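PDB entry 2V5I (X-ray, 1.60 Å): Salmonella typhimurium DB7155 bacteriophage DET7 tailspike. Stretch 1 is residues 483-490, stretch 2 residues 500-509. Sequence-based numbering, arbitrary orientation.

Stretch 1 483-490: GSAWTELT
Stretch 2 500-509: VSLKVNRGDY

The strand that runs through Thr490 lies antiparallel to the strand that ends at Val504, their N-to-C directions 163° apart and their axes 4.6 Å at closest approach. Both backbones are extended (Thr487 phi/psi -114/141, Val504 -119/122); Thr487 pairs with Val504 and Leu489 with Leu502 through hydrogen bonds: Thr487 N to Val504 O is 3.0 Å, Val504 N to Thr487 O 2.8 Å, Leu489 N to Leu502 O 3.0 Å and Leu502 N to Leu489 O 2.9 Å. Between and beyond them lie the non-hydrogen-bonded pairs Glu488-Lys503 and Thr490-Ser501, with CA atoms 4.3 Å apart in each. Past Val504 comes a turn, Asn505 (74/20) to Asp508 (59/29), closed by Asp508 N to Asn505 O at 3.0 Å.

Thr487 (m), Val504 (t), Leu489 (t, p) and Leu502 (chi1 t) share one face. On the other, Glu488 (p, t, chi3 1°) lies one pair along from Ser501 (t), so its side chain can reach diagonally to accept Ser501 OG at OE1, 2.5 Å away; the end of Lys503 (m, t, t, p) leads away, NZ lying 3.1 Å from Ser501 O.

Trp486 (chi1 62°, chi2 -88°) packs against the turn; Arg506 CG (chi1 and chi2 t) sits 3.6 Å from the centroid of the Trp486 five-membered ring, 7° off the normal, a CH-pi contact over the face. Asn505 ND2 donates to Ala485 O and Asp508 OD1, both at 3.0 Å, and so ties turn to strand; Ser484 OG (chi1 t) donates to the same Asp508 OD1 at 2.8 Å.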

# COMPACT_ATOMS: atom_id res chain seq x y z
N GLY A 483 -5.11 -42.95 8.74
CA GLY A 483 -6.33 -42.53 9.45
C GLY A 483 -6.16 -42.38 10.97
O GLY A 483 -7.15 -42.36 11.68
N SER A 484 -4.93 -42.27 11.42
CA SER A 484 -4.59 -42.27 12.86
C SER A 484 -3.39 -41.37 13.17
O SER A 484 -2.38 -41.35 12.41
CB SER A 484 -4.29 -43.70 13.32
OG SER A 484 -3.89 -43.76 14.65
N ALA A 485 -3.51 -40.62 14.28
CA ALA A 485 -2.45 -39.75 14.80
C ALA A 485 -2.43 -39.79 16.32
O ALA A 485 -3.38 -40.31 16.97
CB ALA A 485 -2.62 -38.32 14.31
N TRP A 486 -1.36 -39.26 16.89
CA TRP A 486 -1.26 -39.11 18.34
C TRP A 486 -0.90 -37.69 18.74
O TRP A 486 -0.14 -37.04 18.03
CB TRP A 486 -0.33 -40.11 18.98
CG TRP A 486 1.11 -40.11 18.60
CD1 TRP A 486 1.66 -40.78 17.58
CD2 TRP A 486 2.21 -39.63 19.41
NE1 TRP A 486 3.03 -40.70 17.62
CE2 TRP A 486 3.39 -39.95 18.71
CE3 TRP A 486 2.29 -38.89 20.58
CZ2 TRP A 486 4.67 -39.66 19.23
CZ3 TRP A 486 3.53 -38.59 21.07
CH2 TRP A 486 4.71 -38.94 20.38
N THR A 487 -1.45 -37.26 19.87
CA THR A 487 -1.29 -35.87 20.37
C THR A 487 -0.47 -35.95 21.66
O THR A 487 -0.69 -36.81 22.51
CB THR A 487 -2.64 -35.26 20.63
OG1 THR A 487 -3.39 -35.23 19.38
CG2 THR A 487 -2.53 -33.81 21.07
N GLU A 488 0.44 -35.00 21.84
CA GLU A 488 1.19 -34.92 23.09
C GLU A 488 1.27 -33.50 23.60
O GLU A 488 1.29 -32.52 22.83
CB GLU A 488 2.57 -35.48 23.00
CG GLU A 488 3.41 -34.93 21.96
CD GLU A 488 4.90 -35.35 21.98
OE1 GLU A 488 5.41 -36.13 22.85
OE2 GLU A 488 5.60 -34.88 21.04
N LEU A 489 1.40 -33.41 24.93
CA LEU A 489 1.64 -32.19 25.66
C LEU A 489 2.99 -32.43 26.33
O LEU A 489 3.15 -33.41 27.07
CB LEU A 489 0.56 -32.06 26.75
CG LEU A 489 0.28 -30.77 27.40
CD1 LEU A 489 -0.27 -29.85 26.32
CD2 LEU A 489 -0.77 -31.09 28.50
N THR A 490 3.96 -31.58 26.01
CA THR A 490 5.35 -31.74 26.49
C THR A 490 5.87 -30.55 27.27
O THR A 490 5.34 -29.43 27.21
CB THR A 490 6.35 -31.97 25.31
OG1 THR A 490 6.63 -30.74 24.65
CG2 THR A 490 5.83 -32.98 24.29
N VAL A 500 9.60 -34.31 28.87
CA VAL A 500 8.55 -34.92 29.69
C VAL A 500 7.28 -34.78 28.86
O VAL A 500 6.95 -33.66 28.45
CB VAL A 500 8.37 -34.21 31.04
CG1 VAL A 500 7.31 -34.93 31.89
CG2 VAL A 500 9.69 -34.15 31.79
N SER A 501 6.60 -35.91 28.57
CA SER A 501 5.58 -35.92 27.54
C SER A 501 4.37 -36.80 27.91
O SER A 501 4.55 -38.01 28.14
CB SER A 501 6.27 -36.52 26.28
OG SER A 501 5.34 -36.86 25.28
N LEU A 502 3.18 -36.21 27.95
CA LEU A 502 1.89 -36.91 28.07
C LEU A 502 1.31 -37.13 26.66
O LEU A 502 1.31 -36.22 25.85
CB LEU A 502 0.94 -36.05 28.87
CG LEU A 502 -0.36 -36.78 29.13
CD1 LEU A 502 -0.88 -36.48 30.46
CD2 LEU A 502 -1.35 -36.47 28.04
N LYS A 503 0.99 -38.40 26.34
CA LYS A 503 0.65 -38.80 24.95
C LYS A 503 -0.69 -39.50 24.87
O LYS A 503 -0.97 -40.39 25.67
CB LYS A 503 1.72 -39.80 24.42
CG LYS A 503 3.20 -39.42 24.73
CD LYS A 503 4.25 -40.46 24.26
CE LYS A 503 5.68 -40.17 24.81
NZ LYS A 503 5.77 -40.24 26.33
N VAL A 504 -1.48 -39.12 23.89
CA VAL A 504 -2.80 -39.67 23.64
C VAL A 504 -2.81 -40.34 22.24
O VAL A 504 -2.55 -39.70 21.23
CB VAL A 504 -3.87 -38.55 23.70
CG1 VAL A 504 -5.24 -39.08 23.36
CG2 VAL A 504 -3.91 -37.87 25.10
N ASN A 505 -3.14 -41.64 22.23
CA ASN A 505 -3.34 -42.48 21.03
C ASN A 505 -2.04 -42.88 20.29
O ASN A 505 -2.10 -43.25 19.13
CB ASN A 505 -4.34 -41.89 20.04
CG ASN A 505 -4.89 -42.94 19.10
OD1 ASN A 505 -5.22 -44.05 19.57
ND2 ASN A 505 -5.05 -42.60 17.80
N ARG A 506 -0.89 -42.81 20.94
CA ARG A 506 0.33 -43.29 20.27
C ARG A 506 0.17 -44.79 19.98
O ARG A 506 -0.40 -45.56 20.78
CB ARG A 506 1.54 -43.10 21.16
CG ARG A 506 2.86 -43.23 20.38
CD ARG A 506 4.12 -43.22 21.23
NE ARG A 506 3.98 -44.19 22.28
CZ ARG A 506 4.19 -45.50 22.12
NH1 ARG A 506 4.72 -45.97 20.99
NH2 ARG A 506 3.97 -46.31 23.12
N GLY A 507 0.56 -45.16 18.76
CA GLY A 507 0.44 -46.56 18.27
C GLY A 507 -0.99 -46.97 17.91
O GLY A 507 -1.28 -48.13 17.60
N ASP A 508 -1.90 -46.00 17.96
CA ASP A 508 -3.34 -46.23 17.80
C ASP A 508 -3.92 -47.20 18.83
O ASP A 508 -4.94 -47.86 18.61
CB ASP A 508 -3.73 -46.67 16.36
CG ASP A 508 -5.16 -46.29 16.01
OD1 ASP A 508 -5.63 -45.16 16.26
OD2 ASP A 508 -5.90 -47.16 15.47
N TYR A 509 -3.30 -47.22 20.02
CA TYR A 509 -3.80 -48.04 21.12
C TYR A 509 -4.97 -47.38 21.88
O TYR A 509 -5.56 -48.02 22.77
CB TYR A 509 -2.64 -48.41 22.08
CG TYR A 509 -1.54 -49.22 21.43
CD1 TYR A 509 -1.82 -50.48 20.89
CD2 TYR A 509 -0.22 -48.79 21.43
CE1 TYR A 509 -0.82 -51.21 20.30
CE2 TYR A 509 0.77 -49.50 20.84
CZ TYR A 509 0.48 -50.73 20.31
OH TYR A 509 1.51 -51.44 19.72